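Local coordinates for protein hookworm platelet inhibitor 1 (PDB 4TPV) that inhibits platelet aggregation and adhesion as a secreted hookworm toxin of the CAP superfamily, possibly by binding platelet integrins, at residues 53-58 / 66-71; 75-78 / 82-85; 86-91 / 110-115; 93-98 / 104-109. All coordinates share one frame; numbering follows the deposited sequence. Where two conformers were deposited one is given.

Interaction 1 (53-58 / 66-71)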
loop_
_atom_site.group_PDB
_atom_site.type_symbol
_atom_site.label_atom_id
_atom_site.label_comp_id
_atom_site.label_asym_id
_atom_site.label_seq_id
_atom_site.Cartn_x
_atom_site.Cartn_y
_atom_site.Cartn_z
ATOM N N TYR A 53 10.425 8.311 4.824
ATOM C CA TYR A 53 11.823 8.440 5.244
ATOM C C TYR A 53 11.928 9.108 6.612
ATOM O O TYR A 53 12.677 8.653 7.474
ATOM C CB TYR A 53 12.671 9.200 4.191
ATOM C CG TYR A 53 13.307 8.232 3.240
ATOM C CD1 TYR A 53 14.461 7.539 3.597
ATOM C CD2 TYR A 53 12.709 7.926 2.033
ATOM C CE1 TYR A 53 15.024 6.593 2.760
ATOM C CE2 TYR A 53 13.258 6.968 1.184
ATOM C CZ TYR A 53 14.426 6.308 1.553
ATOM O OH TYR A 53 14.985 5.365 0.729
ATOM N N LYS A 54 11.177 10.177 6.820
ATOM C CA LYS A 54 11.255 10.890 8.076
ATOM C C LYS A 54 10.863 9.966 9.227
ATOM O O LYS A 54 11.430 10.048 10.321
ATOM C CB LYS A 54 10.372 12.142 8.034
ATOM C CG LYS A 54 11.003 13.300 7.232
ATOM C CD LYS A 54 12.246 13.855 7.928
ATOM C CE LYS A 54 12.887 15.050 7.183
ATOM N NZ LYS A 54 13.668 14.695 5.959
ATOM N N SER A 55 9.925 9.060 8.961
ATOM C CA SER A 55 9.474 8.113 9.980
ATOM C C SER A 55 10.446 6.943 10.124
ATOM O O SER A 55 10.781 6.525 11.241
ATOM C CB SER A 55 8.080 7.580 9.652
ATOM O OG SER A 55 7.697 6.633 10.631
ATOM N N ALA A 56 10.900 6.413 8.990
ATOM C CA ALA A 56 11.840 5.286 8.996
ATOM C C ALA A 56 13.109 5.587 9.776
ATOM O O ALA A 56 13.636 4.721 10.452
ATOM C CB ALA A 56 12.208 4.890 7.573
ATOM N N GLU A 57 13.609 6.815 9.690
ATOM C CA GLU A 57 14.891 7.120 10.303
ATOM C C GLU A 57 14.824 7.108 11.824
ATOM O O GLU A 57 15.867 7.139 12.482
ATOM C CB GLU A 57 15.406 8.478 9.820
ATOM C CG GLU A 57 15.759 8.503 8.355
ATOM C CD GLU A 57 15.911 9.915 7.823
ATOM O OE1 GLU A 57 15.764 10.875 8.620
ATOM O OE2 GLU A 57 16.173 10.059 6.606
ATOM N N LYS A 58 13.610 7.067 12.380
ATOM C CA LYS A 58 13.457 6.936 13.824
ATOM C C LYS A 58 13.784 5.514 14.259
ATOM O O LYS A 58 14.026 5.260 15.432
ATOM C CB LYS A 58 12.040 7.322 14.257
ATOM C CG LYS A 58 11.669 8.774 13.934
ATOM C CD LYS A 58 10.288 9.061 14.493
ATOM C CE LYS A 58 9.686 10.344 13.984
ATOM N NZ LYS A 58 8.201 10.288 14.231
ATOM N N GLU A 66 -1.743 5.054 11.807
ATOM C CA GLU A 66 -2.551 3.999 11.155
ATOM C C GLU A 66 -2.150 3.761 9.689
ATOM O O GLU A 66 -2.312 2.635 9.164
ATOM C CB GLU A 66 -4.053 4.312 11.235
ATOM C CG GLU A 66 -4.670 4.139 12.621
ATOM C CD GLU A 66 -4.689 2.687 13.082
ATOM O OE1 GLU A 66 -4.710 1.770 12.227
ATOM O OE2 GLU A 66 -4.691 2.466 14.312
ATOM N N GLU A 67 -1.627 4.793 9.023
ATOM C CA GLU A 67 -1.316 4.668 7.596
ATOM C C GLU A 67 0.163 4.310 7.313
ATOM O O GLU A 67 0.666 4.497 6.207
ATOM C CB GLU A 67 -1.702 5.960 6.853
ATOM C CG GLU A 67 -2.983 5.851 5.985
ATOM C CD GLU A 67 -4.284 5.728 6.777
ATOM O OE1 GLU A 67 -4.341 6.178 7.934
ATOM O OE2 GLU A 67 -5.273 5.199 6.228
ATOM N N GLU A 68 0.832 3.727 8.294
ATOM C CA GLU A 68 2.202 3.282 8.105
ATOM C C GLU A 68 2.350 1.759 8.215
ATOM O O GLU A 68 1.779 1.120 9.104
ATOM C CB GLU A 68 3.109 3.952 9.119
ATOM C CG GLU A 68 4.563 3.585 8.949
ATOM C CD GLU A 68 5.440 4.412 9.843
ATOM O OE1 GLU A 68 5.498 4.112 11.042
ATOM O OE2 GLU A 68 6.042 5.391 9.347
ATOM N N ASN A 69 3.119 1.190 7.288
ATOM C CA ASN A 69 3.565 -0.207 7.378
ATOM C C ASN A 69 5.064 -0.257 7.649
ATOM O O ASN A 69 5.818 0.549 7.091
ATOM C CB ASN A 69 3.259 -0.971 6.082
ATOM C CG ASN A 69 1.812 -1.403 5.965
ATOM O OD1 ASN A 69 0.987 -1.123 6.826
ATOM N ND2 ASN A 69 1.501 -2.095 4.872
ATOM N N VAL A 70 5.508 -1.190 8.492
ATOM C CA VAL A 70 6.927 -1.375 8.757
ATOM C C VAL A 70 7.305 -2.830 8.611
ATOM O O VAL A 70 6.526 -3.720 8.977
ATOM C CB VAL A 70 7.303 -0.882 10.174
ATOM C CG1 VAL A 70 8.820 -0.983 10.421
ATOM C CG2 VAL A 70 6.821 0.541 10.365
ATOM N N ASP A 71 8.486 -3.066 8.042
ATOM C CA ASP A 71 9.074 -4.398 8.037
ATOM C C ASP A 71 10.533 -4.310 8.417
ATOM O O ASP A 71 11.199 -3.341 8.066
ATOM C CB ASP A 71 8.918 -5.041 6.667
ATOM C CG ASP A 71 9.254 -6.524 6.670
ATOM O OD1 ASP A 71 9.132 -7.191 7.726
ATOM O OD2 ASP A 71 9.643 -7.016 5.590
#
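Ser55, near the end of helix 46-56, and Glu68, which begins strand 68-73, illustrate how one polar pair can span a gap between backbones that stay far apart. Their CA atoms lie 8.9 Å from each other; the extended glutamate spans about half of that distance, and the serine hydroxymethyl contributes to the rest. Glu68 CG stands anti to the backbone N (chi1 -178°) and the chain stays extended through chi2, carrying the carboxylate straight out from the strand. At the end, chi3 of 78° turns the carboxylate well out of the plane of the extended chain. CB of Ser55 points toward the strand, and OG, also anti to its own backbone N (chi1 178°), is placed beside Glu68 OE2. The hydroxyl donates to Glu68 OE2; the modelled separation from Ser55 OG, 2.4 Å, is too short to be taken literally. The other oxygen, Glu68 OE1, lies 3.4 Å from Ser55 OG at a poor angle and is no second acceptor for it. Instead, OE1 accepts from the backbone N of Ser64, in the loop between the two segments. Both side chains also rest on strand 130-138, Ser55 on Gln136 and Glu68 on Val134. The two donors would restrain the rotation of the buried carboxylate, though the exact geometry at OE2 is doubtful, and, being neutral, would probably help it remain an anion without a positive charge in this contact.

Interaction 2 (75-78 / 82-85)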
loop_
_atom_site.group_PDB
_atom_site.type_symbol
_atom_site.label_atom_id
_atom_site.label_comp_id
_atom_site.label_asym_id
_atom_site.label_seq_id
_atom_site.Cartn_x
_atom_site.Cartn_y
_atom_site.Cartn_z
ATOM N N ALA A 75 19.698 -10.323 6.198
ATOM C CA ALA A 75 19.922 -11.510 5.378
ATOM C C ALA A 75 18.691 -11.869 4.558
ATOM O O ALA A 75 18.220 -13.013 4.607
ATOM C CB ALA A 75 20.342 -12.691 6.247
ATOM N N ALA A 76 18.186 -10.892 3.804
ATOM C CA ALA A 76 17.019 -11.076 2.945
ATOM C C ALA A 76 17.254 -12.188 1.947
ATOM O O ALA A 76 18.390 -12.459 1.555
ATOM C CB ALA A 76 16.685 -9.789 2.212
ATOM N N THR A 77 16.157 -12.816 1.543
ATOM C CA THR A 77 16.159 -13.871 0.547
ATOM C C THR A 77 15.812 -13.277 -0.803
ATOM O O THR A 77 16.447 -13.568 -1.817
ATOM C CB THR A 77 15.141 -14.973 0.926
ATOM O OG1 THR A 77 15.464 -15.491 2.225
ATOM C CG2 THR A 77 15.154 -16.114 -0.078
ATOM N N LEU A 78 14.791 -12.432 -0.797
ATOM C CA LEU A 78 14.257 -11.838 -2.002
ATOM C C LEU A 78 14.756 -10.412 -2.101
ATOM O O LEU A 78 15.435 -9.922 -1.194
ATOM C CB LEU A 78 12.732 -11.856 -1.983
ATOM C CG LEU A 78 12.017 -13.207 -1.795
ATOM C CD1 LEU A 78 10.501 -13.020 -1.865
ATOM C CD2 LEU A 78 12.482 -14.213 -2.836
ATOM N N LEU A 82 9.884 -7.324 -2.640
ATOM C CA LEU A 82 9.236 -8.608 -2.384
ATOM C C LEU A 82 9.362 -9.058 -0.938
ATOM O O LEU A 82 8.413 -9.621 -0.394
ATOM C CB LEU A 82 9.795 -9.705 -3.299
ATOM C CG LEU A 82 9.365 -9.553 -4.756
ATOM C CD1 LEU A 82 10.217 -10.481 -5.603
ATOM C CD2 LEU A 82 7.863 -9.889 -4.908
ATOM N N GLU A 83 10.513 -8.817 -0.310
ATOM C CA GLU A 83 10.697 -9.226 1.089
ATOM C C GLU A 83 9.652 -8.532 1.967
ATOM O O GLU A 83 8.967 -9.188 2.762
ATOM C CB GLU A 83 12.141 -8.935 1.547
ATOM C CG GLU A 83 12.591 -9.619 2.840
ATOM C CD GLU A 83 12.775 -11.141 2.730
ATOM O OE1 GLU A 83 13.343 -11.660 1.727
ATOM O OE2 GLU A 83 12.372 -11.825 3.686
ATOM N N ALA A 84 9.471 -7.231 1.785
ATOM C CA ALA A 84 8.462 -6.496 2.541
ATOM C C ALA A 84 7.050 -6.885 2.114
ATOM O O ALA A 84 6.197 -7.157 2.964
ATOM C CB ALA A 84 8.661 -4.987 2.369
ATOM N N GLY A 85 6.793 -6.868 0.807
ATOM C CA GLY A 85 5.464 -7.142 0.310
ATOM C C GLY A 85 4.944 -8.475 0.801
ATOM O O GLY A 85 3.796 -8.591 1.230
HETATM O O HOH W 1 14.027 -13.825 4.205
#
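The methyl of Ala76 meets the side chain of Glu83, whose carboxylate gathers in the loop leading to helix 80-89, an example of one acidic side chain organising the backbone just before its own helix. That methyl points toward the helix, and Ala76 CB lies 3.9 Å from Glu83 OE1, close to the aliphatic part of the glutamate. Thr77 comes next and supplies the first of two main-chain bonds: its N donates to Glu83 OE1 over 3.0 Å, arriving from above the carboxylate plane. Its hydroxyl joins in through a water, which lies 3.0 Å from Thr77 OG1 and donates a hydrogen bond to Glu83 OE2. Leu78 then offers the second NH. Its N is likewise 3.0 Å from Glu83 OE1, but this bond is straighter, at 174°, and runs nearly along the C-O axis. Two successive amides therefore share a single oxygen, while the water engages the other. Glu83 can reach back to them because CG is anti to its backbone N and the chain then bends at chi2 (70°). Beyond the polar group, the side chain of Leu78 crosses that of Leu82 at about a right angle, bringing CD1 of Leu78 to 3.7 Å from CB of Leu82. This surface contact folds the loop after strand 68-73 onto the first turn of helix 80-89, where Asn79 OD1 bonds Leu82 N, Glu83 packs on Phe73 of the strand, and Ala84 faces Asp71.

Interaction 3 (86-91 / 110-115)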
loop_
_atom_site.group_PDB
_atom_site.type_symbol
_atom_site.label_atom_id
_atom_site.label_comp_id
_atom_site.label_asym_id
_atom_site.label_seq_id
_atom_site.Cartn_x
_atom_site.Cartn_y
_atom_site.Cartn_z
ATOM N N ASN A 86 5.795 -9.491 0.749
ATOM C CA ASN A 86 5.357 -10.830 1.131
ATOM C C ASN A 86 5.077 -10.936 2.624
ATOM O O ASN A 86 4.128 -11.614 3.047
ATOM C CB ASN A 86 6.393 -11.868 0.686
ATOM C CG ASN A 86 6.174 -12.307 -0.738
ATOM O OD1 ASN A 86 5.385 -13.211 -1.001
ATOM N ND2 ASN A 86 6.844 -11.647 -1.674
ATOM N N SER A 87 5.895 -10.278 3.436
ATOM C CA SER A 87 5.647 -10.268 4.868
ATOM C C SER A 87 4.296 -9.622 5.159
ATOM O O SER A 87 3.515 -10.158 5.934
ATOM C CB SER A 87 6.757 -9.525 5.619
ATOM O OG SER A 87 6.605 -9.711 7.017
ATOM N N TRP A 88 4.020 -8.486 4.528
ATOM C CA TRP A 88 2.758 -7.792 4.752
ATOM C C TRP A 88 1.574 -8.579 4.168
ATOM O O TRP A 88 0.531 -8.721 4.808
ATOM C CB TRP A 88 2.830 -6.376 4.168
ATOM C CG TRP A 88 3.900 -5.545 4.822
ATOM C CD1 TRP A 88 4.473 -5.771 6.023
ATOM C CD2 TRP A 88 4.534 -4.368 4.290
ATOM N NE1 TRP A 88 5.424 -4.808 6.299
ATOM C CE2 TRP A 88 5.480 -3.940 5.238
ATOM C CE3 TRP A 88 4.402 -3.654 3.100
ATOM C CZ2 TRP A 88 6.270 -2.804 5.051
ATOM C CZ3 TRP A 88 5.185 -2.533 2.908
ATOM C CH2 TRP A 88 6.110 -2.118 3.876
ATOM N N TRP A 89 1.723 -9.091 2.949
ATOM C CA TRP A 89 0.632 -9.866 2.340
ATOM C C TRP A 89 0.243 -11.098 3.163
ATOM O O TRP A 89 -0.941 -11.448 3.250
ATOM C CB TRP A 89 1.016 -10.299 0.916
ATOM C CG TRP A 89 0.016 -11.262 0.315
ATOM C CD1 TRP A 89 0.071 -12.623 0.348
ATOM C CD2 TRP A 89 -1.190 -10.927 -0.384
ATOM N NE1 TRP A 89 -1.013 -13.158 -0.305
ATOM C CE2 TRP A 89 -1.807 -12.139 -0.759
ATOM C CE3 TRP A 89 -1.803 -9.723 -0.738
ATOM C CZ2 TRP A 89 -3.007 -12.178 -1.474
ATOM C CZ3 TRP A 89 -2.986 -9.757 -1.439
ATOM C CH2 TRP A 89 -3.582 -10.980 -1.799
ATOM N N SER A 90 1.233 -11.737 3.786
ATOM C CA SER A 90 0.978 -12.959 4.556
ATOM C C SER A 90 -0.028 -12.764 5.699
ATOM O O SER A 90 -0.592 -13.739 6.209
ATOM C CB SER A 90 2.290 -13.515 5.110
ATOM O OG SER A 90 3.098 -14.031 4.062
ATOM N N GLU A 91 -0.284 -11.522 6.089
ATOM C CA GLU A 91 -1.251 -11.255 7.144
ATOM C C GLU A 91 -2.669 -11.549 6.692
ATOM O O GLU A 91 -3.598 -11.570 7.503
ATOM C CB GLU A 91 -1.144 -9.800 7.615
ATOM C CG GLU A 91 0.162 -9.505 8.312
ATOM C CD GLU A 91 0.212 -8.099 8.865
ATOM O OE1 GLU A 91 -0.660 -7.290 8.476
ATOM O OE2 GLU A 91 1.094 -7.828 9.713
ATOM N N ALA A 110 -4.109 -4.668 5.874
ATOM C CA ALA A 110 -5.204 -3.693 5.801
ATOM C C ALA A 110 -4.776 -2.394 5.098
ATOM O O ALA A 110 -5.564 -1.814 4.324
ATOM C CB ALA A 110 -5.739 -3.404 7.209
ATOM N N ASN A 111 -3.558 -1.926 5.350
ATOM C CA ASN A 111 -3.095 -0.720 4.678
ATOM C C ASN A 111 -2.976 -0.969 3.178
ATOM O O ASN A 111 -3.303 -0.100 2.366
ATOM C CB ASN A 111 -1.742 -0.251 5.231
ATOM C CG ASN A 111 -1.875 0.883 6.244
ATOM O OD1 ASN A 111 -2.667 1.823 6.067
ATOM N ND2 ASN A 111 -1.066 0.813 7.305
ATOM N N MET A 112 -2.508 -2.166 2.813
ATOM C CA MET A 112 -2.279 -2.478 1.406
ATOM C C MET A 112 -3.566 -2.640 0.609
ATOM O O MET A 112 -3.588 -2.318 -0.575
ATOM C CB MET A 112 -1.422 -3.745 1.246
ATOM C CG MET A 112 0.005 -3.582 1.725
ATOM S SD MET A 112 1.142 -4.785 0.996
ATOM C CE MET A 112 0.394 -6.331 1.492
ATOM N N VAL A 113 -4.640 -3.111 1.244
ATOM C CA VAL A 113 -5.894 -3.350 0.508
ATOM C C VAL A 113 -7.069 -2.458 0.941
ATOM O O VAL A 113 -8.208 -2.659 0.492
ATOM C CB VAL A 113 -6.303 -4.841 0.592
ATOM C CG1 VAL A 113 -5.188 -5.718 0.005
ATOM C CG2 VAL A 113 -6.679 -5.252 2.039
ATOM N N TRP A 114 -6.797 -1.437 1.750
ATOM C CA TRP A 114 -7.847 -0.469 2.095
ATOM C C TRP A 114 -8.395 0.150 0.802
ATOM O O TRP A 114 -7.612 0.665 -0.004
ATOM C CB TRP A 114 -7.298 0.620 3.035
ATOM C CG TRP A 114 -8.380 1.145 3.921
ATOM C CD1 TRP A 114 -9.304 2.107 3.612
ATOM C CD2 TRP A 114 -8.701 0.690 5.244
ATOM N NE1 TRP A 114 -10.168 2.300 4.673
ATOM C CE2 TRP A 114 -9.819 1.443 5.686
ATOM C CE3 TRP A 114 -8.138 -0.258 6.109
ATOM C CZ2 TRP A 114 -10.398 1.264 6.949
ATOM C CZ3 TRP A 114 -8.716 -0.441 7.376
ATOM C CH2 TRP A 114 -9.846 0.322 7.772
ATOM N N ASP A 115 -9.705 0.108 0.582
ATOM C CA ASP A 115 -10.157 0.323 -0.784
ATOM C C ASP A 115 -9.936 1.782 -1.209
ATOM O O ASP A 115 -9.612 2.043 -2.372
ATOM C CB ASP A 115 -11.623 -0.168 -1.003
ATOM C CG ASP A 115 -12.654 0.502 -0.120
ATOM O OD1 ASP A 115 -12.333 1.345 0.737
ATOM O OD2 ASP A 115 -13.833 0.146 -0.297
#
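A Met-aromatic contact joins helix 80-89 to helix 107-113, with Met112 inserted beside Trp88 and Trp89 in the interior of the CAP domain. The sulfur does not sit over the indole: Met112 SD approaches the edge near the ring plane, 5.4 Å from the centroid of the six-membered ring of Trp88 and 82° off its normal. The nearest ring atom to that sulfur is Trp88 CE3, at 4.0 Å from Met112 SD. A bend at the end of the methionine (chi3 -58°) then lays the methyl against the helix backbone. There Met112 CE is 3.6 Å from Trp88 CB and 3.4 Å from Trp89 N, an apolar group pressed on the main chain where two tryptophans follow one another. The two indoles part company from this point. Trp88 turns to the sheet, where its NE1 bonds to Val70 O, whereas Trp89 stacks on Tyr26 of helix 13-34. Met112 itself also touches His23 and Tyr26 of that long helix, as well as Tyr137 of strand 130-138. Close packing of helices 13-34, 80-89 and 107-113 over one side of the central sheet is characteristic of the alpha-beta-alpha sandwich of the CAP superfamily.

Interaction 4 (93-98 / 104-109)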
loop_
_atom_site.group_PDB
_atom_site.type_symbol
_atom_site.label_atom_id
_atom_site.label_comp_id
_atom_site.label_asym_id
_atom_site.label_seq_id
_atom_site.Cartn_x
_atom_site.Cartn_y
_atom_site.Cartn_z
ATOM N N PHE A 93 -3.986 -14.143 6.052
ATOM C CA PHE A 93 -4.509 -15.299 6.788
ATOM C C PHE A 93 -5.123 -14.955 8.136
ATOM O O PHE A 93 -5.825 -15.779 8.727
ATOM C CB PHE A 93 -3.391 -16.346 6.965
ATOM C CG PHE A 93 -3.009 -17.018 5.681
ATOM C CD1 PHE A 93 -3.763 -18.087 5.200
ATOM C CD2 PHE A 93 -1.932 -16.566 4.937
ATOM C CE1 PHE A 93 -3.425 -18.704 4.006
ATOM C CE2 PHE A 93 -1.593 -17.171 3.736
ATOM C CZ PHE A 93 -2.338 -18.244 3.271
ATOM N N GLU A 94 -4.880 -13.743 8.627
ATOM C CA GLU A 94 -5.431 -13.339 9.919
ATOM C C GLU A 94 -6.638 -12.412 9.775
ATOM O O GLU A 94 -7.285 -12.069 10.769
ATOM C CB GLU A 94 -4.339 -12.670 10.777
ATOM C CG GLU A 94 -3.179 -13.608 11.112
ATOM C CD GLU A 94 -3.583 -14.765 12.016
ATOM O OE1 GLU A 94 -4.517 -14.611 12.836
ATOM O OE2 GLU A 94 -2.956 -15.846 11.907
ATOM N N LEU A 95 -6.952 -12.004 8.548
ATOM C CA LEU A 95 -8.160 -11.230 8.305
ATOM C C LEU A 95 -9.387 -12.061 8.647
ATOM O O LEU A 95 -9.373 -13.289 8.501
ATOM C CB LEU A 95 -8.239 -10.764 6.853
ATOM C CG LEU A 95 -7.335 -9.589 6.483
ATOM C CD1 LEU A 95 -7.363 -9.368 5.002
ATOM C CD2 LEU A 95 -7.766 -8.349 7.220
ATOM N N ARG A 96 -10.433 -11.379 9.109
ATOM C CA ARG A 96 -11.721 -12.000 9.401
ATOM C C ARG A 96 -12.875 -11.152 8.867
ATOM O O ARG A 96 -13.678 -10.585 9.630
ATOM C CB ARG A 96 -11.877 -12.218 10.908
ATOM C CG ARG A 96 -10.796 -13.085 11.522
ATOM C CD ARG A 96 -10.934 -14.553 11.123
ATOM N NE ARG A 96 -9.967 -15.403 11.822
ATOM C CZ ARG A 96 -8.793 -15.780 11.318
ATOM N NH1 ARG A 96 -8.420 -15.392 10.099
ATOM N NH2 ARG A 96 -7.988 -16.562 12.028
ATOM N N GLY A 97 -12.910 -11.003 7.550
ATOM C CA GLY A 97 -13.967 -10.269 6.902
ATOM C C GLY A 97 -13.574 -8.828 6.639
ATOM O O GLY A 97 -12.403 -8.455 6.728
ATOM N N LYS A 98 -14.570 -8.015 6.328
ATOM C CA LYS A 98 -14.307 -6.679 5.798
ATOM C C LYS A 98 -13.981 -5.647 6.866
ATOM O O LYS A 98 -13.517 -4.545 6.539
ATOM C CB LYS A 98 -15.503 -6.196 4.974
ATOM C CG LYS A 98 -16.709 -5.851 5.809
ATOM C CD LYS A 98 -17.872 -5.325 4.955
ATOM C CE LYS A 98 -18.621 -6.440 4.254
ATOM N NZ LYS A 98 -19.868 -5.933 3.588
ATOM N N GLY A 104 -2.915 -6.115 15.930
ATOM C CA GLY A 104 -1.503 -6.315 15.676
ATOM C C GLY A 104 -1.173 -7.361 14.631
ATOM O O GLY A 104 -0.009 -7.545 14.291
ATOM N N LYS A 105 -2.195 -8.020 14.099
ATOM C CA LYS A 105 -1.990 -9.123 13.162
ATOM C C LYS A 105 -2.302 -8.786 11.720
ATOM O O LYS A 105 -1.895 -9.519 10.822
ATOM C CB LYS A 105 -2.835 -10.335 13.580
ATOM C CG LYS A 105 -2.465 -10.860 14.951
ATOM C CD LYS A 105 -3.349 -12.005 15.380
ATOM C CE LYS A 105 -4.696 -11.493 15.834
ATOM N NZ LYS A 105 -5.383 -12.512 16.692
ATOM N N THR A 106 -3.015 -7.684 11.486
ATOM C CA THR A 106 -3.498 -7.409 10.136
ATOM C C THR A 106 -3.281 -5.969 9.688
ATOM O O THR A 106 -3.842 -5.545 8.685
ATOM C CB THR A 106 -5.012 -7.713 10.003
ATOM O OG1 THR A 106 -5.739 -7.003 11.016
ATOM C CG2 THR A 106 -5.267 -9.200 10.150
ATOM N N SER A 107 -2.485 -5.212 10.428
ATOM C CA SER A 107 -2.347 -3.795 10.102
ATOM C C SER A 107 -1.690 -3.597 8.729
ATOM O O SER A 107 -2.094 -2.721 7.957
ATOM C CB SER A 107 -1.551 -3.084 11.190
ATOM O OG SER A 107 -1.431 -1.693 10.918
ATOM N N ASN A 108 -0.696 -4.412 8.406
ATOM C CA ASN A 108 -0.011 -4.203 7.131
ATOM C C ASN A 108 -0.902 -4.590 5.956
ATOM O O ASN A 108 -1.015 -3.849 4.971
ATOM C CB ASN A 108 1.304 -4.984 7.089
ATOM C CG ASN A 108 2.276 -4.527 8.151
ATOM O OD1 ASN A 108 2.738 -3.375 8.132
ATOM N ND2 ASN A 108 2.614 -5.417 9.067
ATOM N N ILE A 109 -1.540 -5.750 6.029
ATOM C CA ILE A 109 -2.384 -6.124 4.910
ATOM C C ILE A 109 -3.538 -5.119 4.760
ATOM O O ILE A 109 -3.880 -4.742 3.659
ATOM C CB ILE A 109 -2.922 -7.575 5.037
ATOM C CG1 ILE A 109 -3.765 -7.943 3.810
ATOM C CG2 ILE A 109 -3.733 -7.762 6.303
ATOM C CD1 ILE A 109 -2.960 -8.059 2.506
HETATM O O HOH W 2 -5.230 -15.035 15.182
#
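Glu94, Leu95 and Thr106 carry this contact, which closes the connection between helix 80-89 and helix 107-113 of the CAP domain just ahead of the second helix. Thr106 occupies the N-cap position, yet its side chain makes no capping bond and works through its methyl instead. That CG2 is anti to the carbonyl carbon while OG1 takes the crowded position (chi1 54°). So placed, Thr106 CG2 packs on the peptide between the two loop residues, 3.5 Å from Glu94 C and 3.6 Å from Leu95 N. Glu94 adds its own CB to the same methyl, then bends at chi2 (-66°) and crosses Lys105 at a slant, CB close to CB. The opposite charges do not form a salt bridge, as Glu94 OE1 and Lys105 NZ stay 4.5 Å apart. A water connects them, donating to Glu94 OE1 and accepting from Lys105 NZ at 2.9 Å. Leu95 serves the inner side. Its CD2 branch meets Thr106, and the other branch meets Ile109 in the first turn of the helix, which in turn packs on Trp89 of helix 80-89. The apolar series thus runs from the loop into the domain interior, with CG of Leu95 4.0 Å from CG2 of Ile109 and CD1 of Leu95 equally close to CG1 of the isoleucine.

How the interactions relate
Interactions 3 and 4 are the closest pair, with centres about 8 Å apart and interaction 4 nested in the loop that interaction 3 closes. Glu91 links them through two hydrogen bonds: its OE1 lies 3.0 Å from Ile109 N, and its OE2 2.9 Å from Asn108 ND2. Asn69 ties interaction 1 to both, since its OD1 is 2.9 Å from Asn111 ND2 and its ND2 is 3.1 Å from Asn108 O. Interaction 2 shares helix 80-89 with interaction 3, and Gly85 O touches Met112 CE. Interactions 2 and 4, centred about 20 Å apart, do not touch. The four contacts follow the chain from helix 46-56 and edge strand 68-73 through helices 80-89 and 107-113.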